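Local coordinates for protein thiosulfate reductase (Thermus thermophilus, PDB 2VPZ) that probably reduces polysulfide or thiosulfate at a molybdenum atom held by molybdopterin guanine dinucleotides, with a [4Fe-4S] cluster nearby, at residues L621-S626 against Y718-Y723; L659-G664 against V739-A744; Y666-L669 against V675-G678. One frame throughout, in Å; residues are numbered along the deposited sequence.

Contact 1: L621-S626 against Y718-Y723. With MGD (2-amino-5,6-dimercapto-7-methyl-3,7,8a,9-tetrahydro-8-oxa-1,3,9,10-tetraaza-anthracen-4-one guanosine dinucleotide), chain I.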
ATOM      1  N   LEU A 621     -12.123  36.071  10.171  1.00 31.01           N
ATOM      2  CA  LEU A 621     -11.974  35.223  11.354  1.00 31.95           C
ATOM      3  C   LEU A 621     -13.062  34.131  11.318  1.00 33.44           C
ATOM      4  O   LEU A 621     -14.237  34.443  11.534  1.00 33.63           O
ATOM      5  CB  LEU A 621     -12.131  36.057  12.628  1.00 32.10           C
ATOM      6  CG  LEU A 621     -11.505  35.720  14.000  1.00 33.19           C
ATOM      7  CD1 LEU A 621     -12.471  36.091  15.149  1.00 31.19           C
ATOM      8  CD2 LEU A 621     -11.131  34.237  14.043  1.00 35.07           C
ATOM      9  N   LEU A 622     -12.690  32.876  10.994  1.00 32.75           N
ATOM     10  CA  LEU A 622     -13.660  31.782  10.950  1.00 31.78           C
ATOM     11  C   LEU A 622     -13.451  31.030  12.295  1.00 33.25           C
ATOM     12  O   LEU A 622     -12.422  31.195  12.949  1.00 33.04           O
ATOM     13  CB  LEU A 622     -13.469  30.901   9.703  1.00 30.88           C
ATOM     14  CG  LEU A 622     -13.512  31.564   8.287  1.00 28.72           C
ATOM     15  CD1 LEU A 622     -13.366  30.510   7.152  1.00 27.72           C
ATOM     16  CD2 LEU A 622     -14.821  32.365   8.108  1.00 28.11           C
ATOM     17  N   TYR A 623     -14.425  30.230  12.736  1.00 33.87           N
ATOM     18  CA  TYR A 623     -14.278  29.577  14.025  1.00 34.17           C
ATOM     19  C   TYR A 623     -15.133  28.306  14.044  1.00 34.60           C
ATOM     20  O   TYR A 623     -15.984  28.106  13.180  1.00 33.82           O
ATOM     21  CB  TYR A 623     -14.690  30.559  15.122  1.00 32.65           C
ATOM     22  CG  TYR A 623     -16.094  31.093  14.921  1.00 34.69           C
ATOM     23  CD1 TYR A 623     -17.208  30.379  15.363  1.00 34.23           C
ATOM     24  CD2 TYR A 623     -16.333  32.272  14.179  1.00 33.13           C
ATOM     25  CE1 TYR A 623     -18.510  30.789  15.081  1.00 33.67           C
ATOM     26  CE2 TYR A 623     -17.625  32.695  13.890  1.00 32.76           C
ATOM     27  CZ  TYR A 623     -18.723  31.946  14.347  1.00 33.56           C
ATOM     28  OH  TYR A 623     -20.006  32.343  14.065  1.00 34.05           O
ATOM     29  N   GLY A 624     -14.912  27.440  15.023  1.00 35.08           N
ATOM     30  CA  GLY A 624     -15.661  26.220  15.074  1.00 33.27           C
ATOM     31  C   GLY A 624     -15.369  25.361  16.277  1.00 33.35           C
ATOM     32  O   GLY A 624     -14.899  25.849  17.308  1.00 32.04           O
ATOM     33  N   ARG A 625     -15.602  24.057  16.129  1.00 32.82           N
ATOM     34  CA  ARG A 625     -15.421  23.107  17.215  1.00 32.16           C
ATOM     35  C   ARG A 625     -14.189  22.208  17.191  1.00 32.60           C
ATOM     36  O   ARG A 625     -13.701  21.814  16.123  1.00 31.28           O
ATOM     37  CB  ARG A 625     -16.666  22.230  17.324  1.00 30.09           C
ATOM     38  CG  ARG A 625     -18.002  22.972  17.243  1.00 29.76           C
ATOM     39  CD  ARG A 625     -18.205  23.901  18.447  1.00 29.63           C
ATOM     40  NE  ARG A 625     -19.475  24.627  18.425  1.00 27.79           N
ATOM     41  CZ  ARG A 625     -19.630  25.938  18.616  1.00 30.11           C
ATOM     42  NH1 ARG A 625     -18.580  26.716  18.851  1.00 27.10           N
ATOM     43  NH2 ARG A 625     -20.851  26.475  18.556  1.00 29.88           N
ATOM     44  N   SER A 626     -13.696  21.873  18.398  1.00 34.05           N
ATOM     45  CA  SER A 626     -12.578  20.917  18.633  1.00 34.80           C
ATOM     46  C   SER A 626     -13.366  19.602  19.003  1.00 33.50           C
ATOM     47  O   SER A 626     -14.219  19.623  19.884  1.00 32.98           O
ATOM     48  CB  SER A 626     -11.678  21.421  19.788  1.00 35.40           C
ATOM     49  OG  SER A 626     -10.821  20.409  20.260  1.00 35.42           O
ATOM     50  N   TYR A 718     -13.732  37.431  22.233  1.00 35.23           N
ATOM     51  CA  TYR A 718     -13.115  38.700  22.613  1.00 34.81           C
ATOM     52  C   TYR A 718     -12.675  39.469  21.354  1.00 35.53           C
ATOM     53  O   TYR A 718     -12.405  40.668  21.417  1.00 36.10           O
ATOM     54  CB  TYR A 718     -11.921  38.522  23.554  1.00 32.78           C
ATOM     55  CG  TYR A 718     -12.291  38.544  25.024  1.00 30.85           C
ATOM     56  CD1 TYR A 718     -12.828  37.421  25.627  1.00 29.51           C
ATOM     57  CD2 TYR A 718     -12.108  39.692  25.808  1.00 30.27           C
ATOM     58  CE1 TYR A 718     -13.175  37.421  26.974  1.00 29.54           C
ATOM     59  CE2 TYR A 718     -12.458  39.707  27.171  1.00 28.21           C
ATOM     60  CZ  TYR A 718     -12.991  38.558  27.747  1.00 29.70           C
ATOM     61  OH  TYR A 718     -13.332  38.515  29.081  1.00 30.04           O
ATOM     62  N   LEU A 719     -12.619  38.800  20.210  1.00 35.25           N
ATOM     63  CA  LEU A 719     -12.223  39.474  18.967  1.00 35.30           C
ATOM     64  C   LEU A 719     -13.437  39.877  18.155  1.00 35.45           C
ATOM     65  O   LEU A 719     -13.326  40.650  17.208  1.00 35.88           O
ATOM     66  CB  LEU A 719     -11.339  38.572  18.109  1.00 35.01           C
ATOM     67  CG  LEU A 719      -9.901  38.396  18.562  1.00 36.70           C
ATOM     68  CD1 LEU A 719      -9.301  37.093  18.031  1.00 36.30           C
ATOM     69  CD2 LEU A 719      -9.095  39.597  18.086  1.00 37.49           C
ATOM     70  N   GLN A 720     -14.587  39.307  18.510  1.00 36.64           N
ATOM     71  CA  GLN A 720     -15.850  39.587  17.821  1.00 38.30           C
ATOM     72  C   GLN A 720     -16.517  40.780  18.511  1.00 39.11           C
ATOM     73  O   GLN A 720     -17.436  40.678  19.322  1.00 38.95           O
ATOM     74  CB  GLN A 720     -16.729  38.317  17.781  1.00 37.33           C
ATOM     75  CG  GLN A 720     -16.236  37.306  16.720  1.00 38.28           C
ATOM     76  CD  GLN A 720     -16.331  35.828  17.129  1.00 39.97           C
ATOM     77  OE1 GLN A 720     -16.518  35.499  18.306  1.00 40.14           O
ATOM     78  NE2 GLN A 720     -16.170  34.925  16.145  1.00 39.78           N
ATOM     79  N   THR A 721     -15.984  41.930  18.154  1.00 40.30           N
ATOM     80  CA  THR A 721     -16.386  43.203  18.689  1.00 41.53           C
ATOM     81  C   THR A 721     -17.708  43.734  18.089  1.00 41.57           C
ATOM     82  O   THR A 721     -18.536  44.305  18.803  1.00 41.91           O
ATOM     83  CB  THR A 721     -15.218  44.221  18.486  1.00 41.91           C
ATOM     84  OG1 THR A 721     -14.445  44.318  19.666  1.00 43.56           O
ATOM     85  CG2 THR A 721     -15.752  45.571  18.047  1.00 43.37           C
ATOM     86  N   ARG A 722     -17.876  43.498  16.787  1.00 43.59           N
ATOM     87  CA  ARG A 722     -19.060  43.905  15.997  1.00 45.28           C
ATOM     88  C   ARG A 722     -19.854  42.676  15.479  1.00 44.88           C
ATOM     89  O   ARG A 722     -19.346  41.565  15.517  1.00 44.98           O
ATOM     90  CB  ARG A 722     -18.615  44.732  14.763  1.00 47.21           C
ATOM     91  CG  ARG A 722     -17.593  45.874  15.009  1.00 50.85           C
ATOM     92  CD  ARG A 722     -16.933  46.355  13.683  1.00 54.08           C
ATOM     93  NE  ARG A 722     -16.076  47.547  13.757  1.00 57.39           N
ATOM     94  CZ  ARG A 722     -15.502  48.151  12.712  1.00 58.32           C
ATOM     95  NH1 ARG A 722     -15.684  47.676  11.487  1.00 57.73           N
ATOM     96  NH2 ARG A 722     -14.747  49.243  12.883  1.00 58.27           N
ATOM     97  N   TYR A 723     -21.095  42.887  15.028  1.00 43.64           N
ATOM     98  CA  TYR A 723     -21.938  41.821  14.439  1.00 42.33           C
ATOM     99  C   TYR A 723     -23.041  42.426  13.535  1.00 42.78           C
ATOM    100  O   TYR A 723     -23.468  43.549  13.786  1.00 44.04           O
ATOM    101  CB  TYR A 723     -22.592  40.948  15.521  1.00 41.22           C
ATOM    102  CG  TYR A 723     -23.538  41.663  16.460  1.00 41.44           C
ATOM    103  CD1 TYR A 723     -24.907  41.811  16.151  1.00 41.98           C
ATOM    104  CD2 TYR A 723     -23.082  42.199  17.670  1.00 41.51           C
ATOM    105  CE1 TYR A 723     -25.793  42.471  17.027  1.00 42.20           C
ATOM    106  CE2 TYR A 723     -23.939  42.864  18.557  1.00 42.51           C
ATOM    107  CZ  TYR A 723     -25.301  43.002  18.237  1.00 43.27           C
ATOM    108  OH  TYR A 723     -26.163  43.650  19.111  1.00 43.71           O
TER
HETATM  109  PB  MGD I1766     -21.106  25.563  10.945  1.00 29.45           P
HETATM  110  O1B MGD I1766     -20.969  26.970  11.372  1.00 30.92           O
HETATM  111  O2B MGD I1766     -22.055  25.194   9.921  1.00 30.31           O
HETATM  112  O3B MGD I1766     -21.354  24.940  12.398  1.00 28.55           O
HETATM  113  O3A MGD I1766     -21.321  23.395  14.420  1.00 23.67           O
HETATM  114  PA  MGD I1766     -21.932  23.568  12.976  1.00 26.89           P
HETATM  115  O1A MGD I1766     -23.366  23.580  13.231  1.00 27.59           O
HETATM  116  O2A MGD I1766     -21.518  22.439  12.159  1.00 24.89           O
HETATM  117  O5' MGD I1766     -19.728  25.011  10.477  1.00 31.16           O
HETATM  118  C5' MGD I1766     -18.408  25.396  10.868  1.00 31.22           C
HETATM  119  C4' MGD I1766     -17.724  25.366   9.511  1.00 31.10           C
HETATM  120  O4' MGD I1766     -18.333  26.463   8.851  1.00 32.35           O
HETATM  121  C3' MGD I1766     -16.201  25.656   9.448  1.00 33.43           C
HETATM  122  O3' MGD I1766     -15.512  24.669   8.638  1.00 31.24           O
HETATM  123  C2' MGD I1766     -16.077  27.036   8.754  1.00 34.38           C
HETATM  124  O2' MGD I1766     -15.091  26.951   7.732  1.00 33.50           O
HETATM  125  C1' MGD I1766     -17.379  27.119   7.996  1.00 35.91           C
HETATM  126  N9  MGD I1766     -17.750  28.396   7.327  1.00 38.88           N
HETATM  127  C8  MGD I1766     -17.432  29.662   7.744  1.00 40.67           C
HETATM  128  N7  MGD I1766     -17.921  30.609   6.895  1.00 40.55           N
HETATM  129  C5  MGD I1766     -18.549  29.937   5.895  1.00 40.14           C
HETATM  130  C6  MGD I1766     -19.209  30.319   4.629  1.00 40.02           C
HETATM  131  O6  MGD I1766     -19.336  31.526   4.400  1.00 39.30           O
HETATM  132  N1  MGD I1766     -19.715  29.368   3.847  1.00 39.40           N
HETATM  133  C2  MGD I1766     -19.573  28.045   4.133  1.00 40.16           C
HETATM  134  N2  MGD I1766     -20.108  27.094   3.288  1.00 40.23           N
HETATM  135  N3  MGD I1766     -18.965  27.608   5.279  1.00 40.37           N
HETATM  136  C4  MGD I1766     -18.445  28.484   6.181  1.00 39.27           C
HETATM  137  C10 MGD I1766     -21.692  24.001  15.639  1.00 28.60           C
HETATM  138  C11 MGD I1766     -22.556  22.988  16.317  1.00 31.56           C
HETATM  139  O11 MGD I1766     -21.726  21.881  16.699  1.00 32.06           O
HETATM  140  C12 MGD I1766     -23.470  23.578  17.423  1.00 34.59           C
HETATM  141  S12 MGD I1766     -24.459  24.909  17.136  1.00 31.68           S
HETATM  142  C13 MGD I1766     -23.542  23.054  18.699  1.00 34.58           C
HETATM  143  S13 MGD I1766     -24.656  23.673  19.829  1.00 33.05           S
HETATM  144  C14 MGD I1766     -22.663  21.901  19.111  1.00 33.20           C
HETATM  145  N15 MGD I1766     -21.550  22.221  19.925  1.00 33.64           N
HETATM  146  C16 MGD I1766     -20.440  21.415  19.967  1.00 36.05           C
HETATM  147  C17 MGD I1766     -19.231  21.649  20.834  1.00 36.78           C
HETATM  148  O17 MGD I1766     -19.225  22.622  21.639  1.00 39.32           O
HETATM  149  N18 MGD I1766     -18.189  20.750  20.806  1.00 35.77           N
HETATM  150  C19 MGD I1766     -18.243  19.727  19.915  1.00 36.26           C
HETATM  151  N19 MGD I1766     -17.186  18.940  19.860  1.00 35.61           N
HETATM  152  N20 MGD I1766     -19.270  19.441  19.047  1.00 36.72           N
HETATM  153  C21 MGD I1766     -20.380  20.239  19.091  1.00 36.23           C
HETATM  154  N22 MGD I1766     -21.413  20.062  18.283  1.00 36.45           N
HETATM  155  C23 MGD I1766     -22.271  21.123  17.871  1.00 33.32           C
HETATM  156  O   HOH W   1     -15.687  36.296  13.356  1.00 39.44           O
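Leu621 and Tyr623, on strand 619-624 of the molybdopterin dinucleotide-binding domain, probably a double-psi beta-barrel as in its relatives, meet Leu719 and Gln720 of the loop 718-723, where both are buried; strand and loop both contribute residues to the cofactor pockets. Leu621 sends one methyl, CD1, across the chain of Leu719 at about a right angle, 4.0 Å from its CB. The backbone oxygen of Leu621 accepts a hydrogen bond from a water, which itself accepts one from Gln720 NE2, 3.1 Å away; the polar link between strand and loop runs through this water, while the direct contacts are by packing. Leu622 faces the other way, and its CD2 lies 3.8 Å from N7 of the guanine of the bound dinucleotide. Tyr623 turns back to the loop. Its CG sits between the backbone N and the carbonyl carbon (chi1 56°), which brings CD2 to 3.3 Å from NE2 of Gln720, the centre of an inverse gamma turn, with ring and amide planes 83° apart. The amide nitrogen also bonds to Asp716, and its OE1 makes a weak hydrogen bond to the second dinucleotide. The phenol oxygen of Tyr623 is hydrogen-bonded to His333, and Arg735 makes a cation-pi contact with the ring. Arg625 lays its bent chain along the pterin, with CD 3.4 Å from cofactor C17, and NH1 bonds to the second dinucleotide. At Ser626 the backbone O accepts a weak hydrogen bond from pterin N19, 3.0 Å long.

Contact 2: L659-G664 against V739-A744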
ATOM      1  N   LEU A 659       4.523  36.469   5.373  1.00 46.57           N
ATOM      2  CA  LEU A 659       4.642  37.005   6.734  1.00 47.47           C
ATOM      3  C   LEU A 659       5.959  36.202   7.090  1.00 48.47           C
ATOM      4  O   LEU A 659       6.464  35.527   6.222  1.00 50.72           O
ATOM      5  CB  LEU A 659       3.419  36.572   7.588  1.00 47.33           C
ATOM      6  CG  LEU A 659       2.105  37.093   6.941  1.00 47.33           C
ATOM      7  CD1 LEU A 659       0.889  36.839   7.838  1.00 47.35           C
ATOM      8  CD2 LEU A 659       2.230  38.596   6.638  1.00 46.96           C
ATOM      9  N   GLY A 660       6.577  36.303   8.270  1.00 48.54           N
ATOM     10  CA  GLY A 660       7.785  35.499   8.450  1.00 48.07           C
ATOM     11  C   GLY A 660       7.508  34.463   9.518  1.00 48.79           C
ATOM     12  O   GLY A 660       8.223  34.351  10.525  1.00 49.27           O
ATOM     13  N   LEU A 661       6.463  33.675   9.301  1.00 47.66           N
ATOM     14  CA  LEU A 661       5.984  32.697  10.289  1.00 48.11           C
ATOM     15  C   LEU A 661       6.200  31.222  10.007  1.00 49.34           C
ATOM     16  O   LEU A 661       5.947  30.760   8.906  1.00 50.60           O
ATOM     17  CB  LEU A 661       4.473  32.964  10.531  1.00 47.16           C
ATOM     18  CG  LEU A 661       4.026  34.413  10.824  1.00 46.53           C
ATOM     19  CD1 LEU A 661       2.493  34.594  10.646  1.00 44.41           C
ATOM     20  CD2 LEU A 661       4.484  34.820  12.241  1.00 45.27           C
ATOM     21  N   LYS A 662       6.664  30.446  10.971  1.00 50.83           N
ATOM     22  CA  LYS A 662       6.811  29.026  10.714  1.00 53.44           C
ATOM     23  C   LYS A 662       6.083  28.126  11.702  1.00 54.25           C
ATOM     24  O   LYS A 662       5.378  28.598  12.608  1.00 54.15           O
ATOM     25  CB  LYS A 662       8.267  28.608  10.481  1.00 55.65           C
ATOM     26  CG  LYS A 662       9.322  29.298  11.348  1.00 59.18           C
ATOM     27  CD  LYS A 662      10.600  29.618  10.551  1.00 62.05           C
ATOM     28  CE  LYS A 662      10.348  30.714   9.492  1.00 65.10           C
ATOM     29  NZ  LYS A 662      11.451  30.837   8.473  1.00 66.69           N
ATOM     30  N   GLU A 663       6.286  26.829  11.554  1.00 55.16           N
ATOM     31  CA  GLU A 663       5.634  25.834  12.368  1.00 55.02           C
ATOM     32  C   GLU A 663       5.412  26.027  13.873  1.00 53.76           C
ATOM     33  O   GLU A 663       4.276  25.955  14.362  1.00 56.32           O
ATOM     34  CB  GLU A 663       6.233  24.458  12.098  1.00 57.62           C
ATOM     35  CG  GLU A 663       5.205  23.426  11.697  1.00 63.28           C
ATOM     36  CD  GLU A 663       5.573  22.712  10.397  1.00 67.11           C
ATOM     37  OE1 GLU A 663       6.751  22.290  10.288  1.00 68.03           O
ATOM     38  OE2 GLU A 663       4.694  22.581   9.516  1.00 68.32           O
ATOM     39  N   GLY A 664       6.454  26.288  14.633  1.00 50.92           N
ATOM     40  CA  GLY A 664       6.238  26.460  16.066  1.00 46.96           C
ATOM     41  C   GLY A 664       6.069  27.872  16.600  1.00 43.54           C
ATOM     42  O   GLY A 664       6.112  28.081  17.799  1.00 44.14           O
ATOM     43  N   VAL A 739      -9.325  40.036  11.246  1.00 35.42           N
ATOM     44  CA  VAL A 739      -8.212  39.945  12.165  1.00 35.32           C
ATOM     45  C   VAL A 739      -6.856  39.912  11.421  1.00 35.86           C
ATOM     46  O   VAL A 739      -6.799  39.437  10.279  1.00 34.83           O
ATOM     47  CB  VAL A 739      -8.418  38.642  13.008  1.00 35.95           C
ATOM     48  CG1 VAL A 739      -7.738  37.455  12.325  1.00 35.95           C
ATOM     49  CG2 VAL A 739      -7.974  38.848  14.433  1.00 36.61           C
ATOM     50  N   ARG A 740      -5.794  40.462  12.025  1.00 35.71           N
ATOM     51  CA  ARG A 740      -4.446  40.412  11.437  1.00 35.98           C
ATOM     52  C   ARG A 740      -3.471  39.795  12.468  1.00 36.11           C
ATOM     53  O   ARG A 740      -3.733  39.840  13.676  1.00 37.00           O
ATOM     54  CB  ARG A 740      -3.972  41.782  10.984  1.00 37.37           C
ATOM     55  CG  ARG A 740      -3.687  42.650  12.129  1.00 40.16           C
ATOM     56  CD  ARG A 740      -3.529  44.068  11.742  1.00 41.30           C
ATOM     57  NE  ARG A 740      -2.526  44.581  12.631  1.00 44.69           N
ATOM     58  CZ  ARG A 740      -2.774  45.378  13.641  1.00 46.63           C
ATOM     59  NH1 ARG A 740      -4.014  45.759  13.854  1.00 48.96           N
ATOM     60  NH2 ARG A 740      -1.796  45.754  14.468  1.00 46.78           N
ATOM     61  N   LEU A 741      -2.370  39.208  12.000  1.00 37.50           N
ATOM     62  CA  LEU A 741      -1.409  38.530  12.874  1.00 38.95           C
ATOM     63  C   LEU A 741      -0.090  39.289  13.112  1.00 41.22           C
ATOM     64  O   LEU A 741       0.552  39.753  12.171  1.00 42.45           O
ATOM     65  CB  LEU A 741      -1.126  37.093  12.373  1.00 36.36           C
ATOM     66  CG  LEU A 741      -1.875  36.218  11.347  1.00 36.03           C
ATOM     67  CD1 LEU A 741      -1.383  34.795  11.652  1.00 34.79           C
ATOM     68  CD2 LEU A 741      -3.430  36.261  11.374  1.00 35.12           C
ATOM     69  N   GLU A 742       0.305  39.371  14.380  1.00 42.76           N
ATOM     70  CA  GLU A 742       1.490  40.088  14.851  1.00 44.00           C
ATOM     71  C   GLU A 742       2.402  39.095  15.601  1.00 44.27           C
ATOM     72  O   GLU A 742       1.956  38.470  16.561  1.00 44.10           O
ATOM     73  CB  GLU A 742       0.994  41.208  15.778  1.00 45.25           C
ATOM     74  CG  GLU A 742       2.004  42.189  16.381  1.00 48.44           C
ATOM     75  CD  GLU A 742       1.327  43.244  17.285  1.00 50.15           C
ATOM     76  OE1 GLU A 742       1.261  43.028  18.521  1.00 50.64           O
ATOM     77  OE2 GLU A 742       0.848  44.271  16.732  1.00 50.17           O
ATOM     78  N   LYS A 743       3.649  38.932  15.158  1.00 45.18           N
ATOM     79  CA  LYS A 743       4.615  38.011  15.790  1.00 45.86           C
ATOM     80  C   LYS A 743       4.706  38.221  17.325  1.00 46.24           C
ATOM     81  O   LYS A 743       4.830  39.349  17.807  1.00 45.47           O
ATOM     82  CB  LYS A 743       6.009  38.162  15.149  1.00 47.83           C
ATOM     83  CG  LYS A 743       6.688  36.859  14.646  1.00 50.67           C
ATOM     84  CD  LYS A 743       6.728  35.703  15.673  1.00 52.50           C
ATOM     85  CE  LYS A 743       7.989  34.810  15.512  1.00 53.28           C
ATOM     86  NZ  LYS A 743       8.838  35.075  14.280  1.00 54.47           N
ATOM     87  N   ALA A 744       4.657  37.131  18.085  1.00 46.68           N
ATOM     88  CA  ALA A 744       4.694  37.185  19.545  1.00 47.33           C
ATOM     89  C   ALA A 744       5.650  36.123  20.105  1.00 48.49           C
ATOM     90  O   ALA A 744       6.107  35.270  19.353  1.00 46.89           O
ATOM     91  CB  ALA A 744       3.256  36.964  20.104  1.00 45.07           C
TER
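The loop that leads from helix 653-658 into strand 666-671 packs here on strand 738-744 of the domain's mixed sheet, with Leu661 set against Leu741 and Lys743. It is a worked example of a connection packed on a sheet mainly through one leucine. With CG anti to the carbonyl carbon (chi1 -49°), the side chain of Leu661 is aimed at the strand, and the branch at CG sends one methyl to each partner. CD1 meets CD1 of Leu741 tip to tip at 4.0 Å, the two side chains coming together at a slant. CD2 goes to the neighbour two residues on, lying 3.8 Å from CG of Lys743, whose chain runs past it in the opposite direction. Both leucines also rest on Val667, and Leu741 further touches Tyr619 and Val693, so the cluster reaches across several strands.

The bent lysine chain carries its ammonium back over the loop, where NZ comes within 3.9 Å of Gly660 O; that separation is too long to count as a hydrogen bond. A long, weak ion pair with Asp665 adds a little. With no hydrogen bond between the two segments, cohesion probably rests on the methyl contacts and on the methylenes of Lys743, whose aliphatic part borders the apolar cluster while its charged end stays at the surface.

Contact 3: Y666-L669 against V675-G678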
ATOM      1  N   TYR A 666       4.383  31.660  17.586  1.00 37.36           N
ATOM      2  CA  TYR A 666       3.206  32.162  18.284  1.00 36.80           C
ATOM      3  C   TYR A 666       2.889  33.507  17.683  1.00 36.77           C
ATOM      4  O   TYR A 666       3.729  34.138  17.037  1.00 36.64           O
ATOM      5  CB  TYR A 666       3.407  32.218  19.782  1.00 35.84           C
ATOM      6  CG  TYR A 666       3.164  30.856  20.374  1.00 35.79           C
ATOM      7  CD1 TYR A 666       4.108  29.841  20.233  1.00 34.61           C
ATOM      8  CD2 TYR A 666       1.946  30.558  21.003  1.00 35.98           C
ATOM      9  CE1 TYR A 666       3.864  28.560  20.691  1.00 35.66           C
ATOM     10  CE2 TYR A 666       1.676  29.277  21.473  1.00 36.52           C
ATOM     11  CZ  TYR A 666       2.643  28.275  21.314  1.00 37.20           C
ATOM     12  OH  TYR A 666       2.380  27.001  21.771  1.00 37.68           O
ATOM     13  N   VAL A 667       1.665  33.954  17.921  1.00 35.91           N
ATOM     14  CA  VAL A 667       1.220  35.209  17.317  1.00 34.46           C
ATOM     15  C   VAL A 667       0.084  35.831  18.145  1.00 35.68           C
ATOM     16  O   VAL A 667      -0.587  35.115  18.901  1.00 36.64           O
ATOM     17  CB  VAL A 667       0.661  34.834  15.875  1.00 33.78           C
ATOM     18  CG1 VAL A 667      -0.719  35.450  15.677  1.00 32.09           C
ATOM     19  CG2 VAL A 667       1.636  35.251  14.755  1.00 31.64           C
ATOM     20  N   MET A 668      -0.084  37.151  18.061  1.00 35.50           N
ATOM     21  CA  MET A 668      -1.257  37.805  18.697  1.00 35.60           C
ATOM     22  C   MET A 668      -2.225  38.065  17.528  1.00 35.79           C
ATOM     23  O   MET A 668      -1.783  38.365  16.411  1.00 35.06           O
ATOM     24  CB  MET A 668      -0.959  39.195  19.309  1.00 36.48           C
ATOM     25  CG  MET A 668       0.038  39.282  20.446  1.00 37.43           C
ATOM     26  SD  MET A 668      -0.519  38.406  21.967  1.00 40.17           S
ATOM     27  CE  MET A 668      -2.020  39.337  22.419  1.00 38.47           C
ATOM     28  N   LEU A 669      -3.525  37.935  17.787  1.00 35.77           N
ATOM     29  CA  LEU A 669      -4.548  38.268  16.773  1.00 36.36           C
ATOM     30  C   LEU A 669      -5.114  39.672  17.172  1.00 36.34           C
ATOM     31  O   LEU A 669      -5.530  39.896  18.308  1.00 36.21           O
ATOM     32  CB  LEU A 669      -5.706  37.219  16.745  1.00 34.94           C
ATOM     33  CG  LEU A 669      -5.257  35.797  16.374  1.00 35.28           C
ATOM     34  CD1 LEU A 669      -6.401  34.808  16.598  1.00 34.55           C
ATOM     35  CD2 LEU A 669      -4.739  35.718  14.911  1.00 33.91           C
ATOM     36  N   VAL A 675      -8.510  45.301  19.374  1.00 42.81           N
ATOM     37  CA  VAL A 675      -8.475  44.303  20.445  1.00 41.46           C
ATOM     38  C   VAL A 675      -7.493  43.155  20.068  1.00 42.17           C
ATOM     39  O   VAL A 675      -7.526  42.621  18.938  1.00 41.60           O
ATOM     40  CB  VAL A 675      -9.920  43.708  20.797  1.00 40.45           C
ATOM     41  CG1 VAL A 675      -9.822  42.692  21.936  1.00 38.70           C
ATOM     42  CG2 VAL A 675     -10.885  44.854  21.200  1.00 38.77           C
ATOM     43  N   LYS A 676      -6.578  42.839  21.001  1.00 42.16           N
ATOM     44  CA  LYS A 676      -5.541  41.787  20.903  1.00 42.21           C
ATOM     45  C   LYS A 676      -5.974  40.532  21.667  1.00 42.31           C
ATOM     46  O   LYS A 676      -6.503  40.655  22.774  1.00 41.11           O
ATOM     47  CB  LYS A 676      -4.217  42.251  21.529  1.00 41.47           C
ATOM     48  CG  LYS A 676      -3.240  42.964  20.647  1.00 43.67           C
ATOM     49  CD  LYS A 676      -2.428  43.965  21.471  1.00 46.04           C
ATOM     50  CE  LYS A 676      -1.459  44.777  20.620  1.00 47.65           C
ATOM     51  NZ  LYS A 676      -0.179  44.037  20.336  1.00 49.85           N
ATOM     52  N   GLU A 677      -5.728  39.348  21.115  1.00 41.67           N
ATOM     53  CA  GLU A 677      -6.067  38.122  21.832  1.00 42.70           C
ATOM     54  C   GLU A 677      -4.844  37.186  22.101  1.00 43.26           C
ATOM     55  O   GLU A 677      -4.221  36.672  21.158  1.00 42.64           O
ATOM     56  CB  GLU A 677      -7.269  37.387  21.171  1.00 43.01           C
ATOM     57  CG  GLU A 677      -8.589  37.589  21.959  1.00 42.10           C
ATOM     58  CD  GLU A 677      -8.462  37.126  23.415  1.00 44.06           C
ATOM     59  OE1 GLU A 677      -8.178  35.922  23.602  1.00 44.82           O
ATOM     60  OE2 GLU A 677      -8.614  37.947  24.346  1.00 44.72           O
ATOM     61  N   GLY A 678      -4.524  37.084  23.410  1.00 45.11           N
ATOM     62  CA  GLY A 678      -3.426  36.293  24.002  1.00 44.12           C
ATOM     63  C   GLY A 678      -2.641  35.482  22.999  1.00 43.07           C
ATOM     64  O   GLY A 678      -3.307  35.064  22.033  1.00 43.46           O
TER
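Leu669 and Glu677 form an antiparallel hydrogen-bonded pair in the hairpin of strands 666-671 and 676-683, and the carbonyl of Leu669 does most of the polar work. Glu677 N donates to Leu669 O over 2.9 Å. The same oxygen receives a CA-H contact from Lys676, whose CA is 3.2 Å away, so two neighbouring residues share one acceptor.

On the face opposite the side chains of Leu669 and Glu677, Met668 curls over the partner strand. Bends at chi2 (-65°) and again at chi3 fold the thioether back, and CE comes to rest 3.5 Å from Gly678 N and 3.6 Å from Glu677 C, above the peptide that joins these two residues. CE also touches Lys676 CB at 3.8 Å, while SD lies 3.8 Å from Gly678 C. With an alanine here, the Glu677-Gly678 peptide would lose its apolar cover, which would probably leave a gap over it, beside Lys676 CB.

The next shell fixes the charged ends. Glu677 points its carboxylate away from Leu669: OE1 accepts from Ser715 N and OE2 forms a salt bridge with Lys702, so this buried acid has both oxygens satisfied, and the nearby lysine would probably favour its charged form. Lys676 spans the middle strand to a salt bridge with Glu742. Leu669 packs on Val739 and Leu741, and Met668 on Ala744. The short strand segments run at 141° to each other, and strand 666-671 lies between its hairpin partner and strand 738-744, while strand 648-650 pairs in parallel with the far side of 676-683.

In the fold
Followed from the N terminus, the chain lays down strand 619-624, then the loop 659-664, and then turns through the hairpin of contact 3, the shortest closure of the three. Residues 718-723 return to strand 619-624 and close contact 1; strand 738-744 comes back to the earlier loop and closes contact 2. Contacts 1 and 2 therefore cross, while contact 3 falls within both spans. All three reach one mixed sheet, in which strand 738-744 runs between 666-671 and 619-624. Leu719 links them: its CD2 packs 3.9 Å from Val739 CG2 and also touches the hairpin, joining the loop 718-723 to strands 738-744 and 666-671 of that sheet.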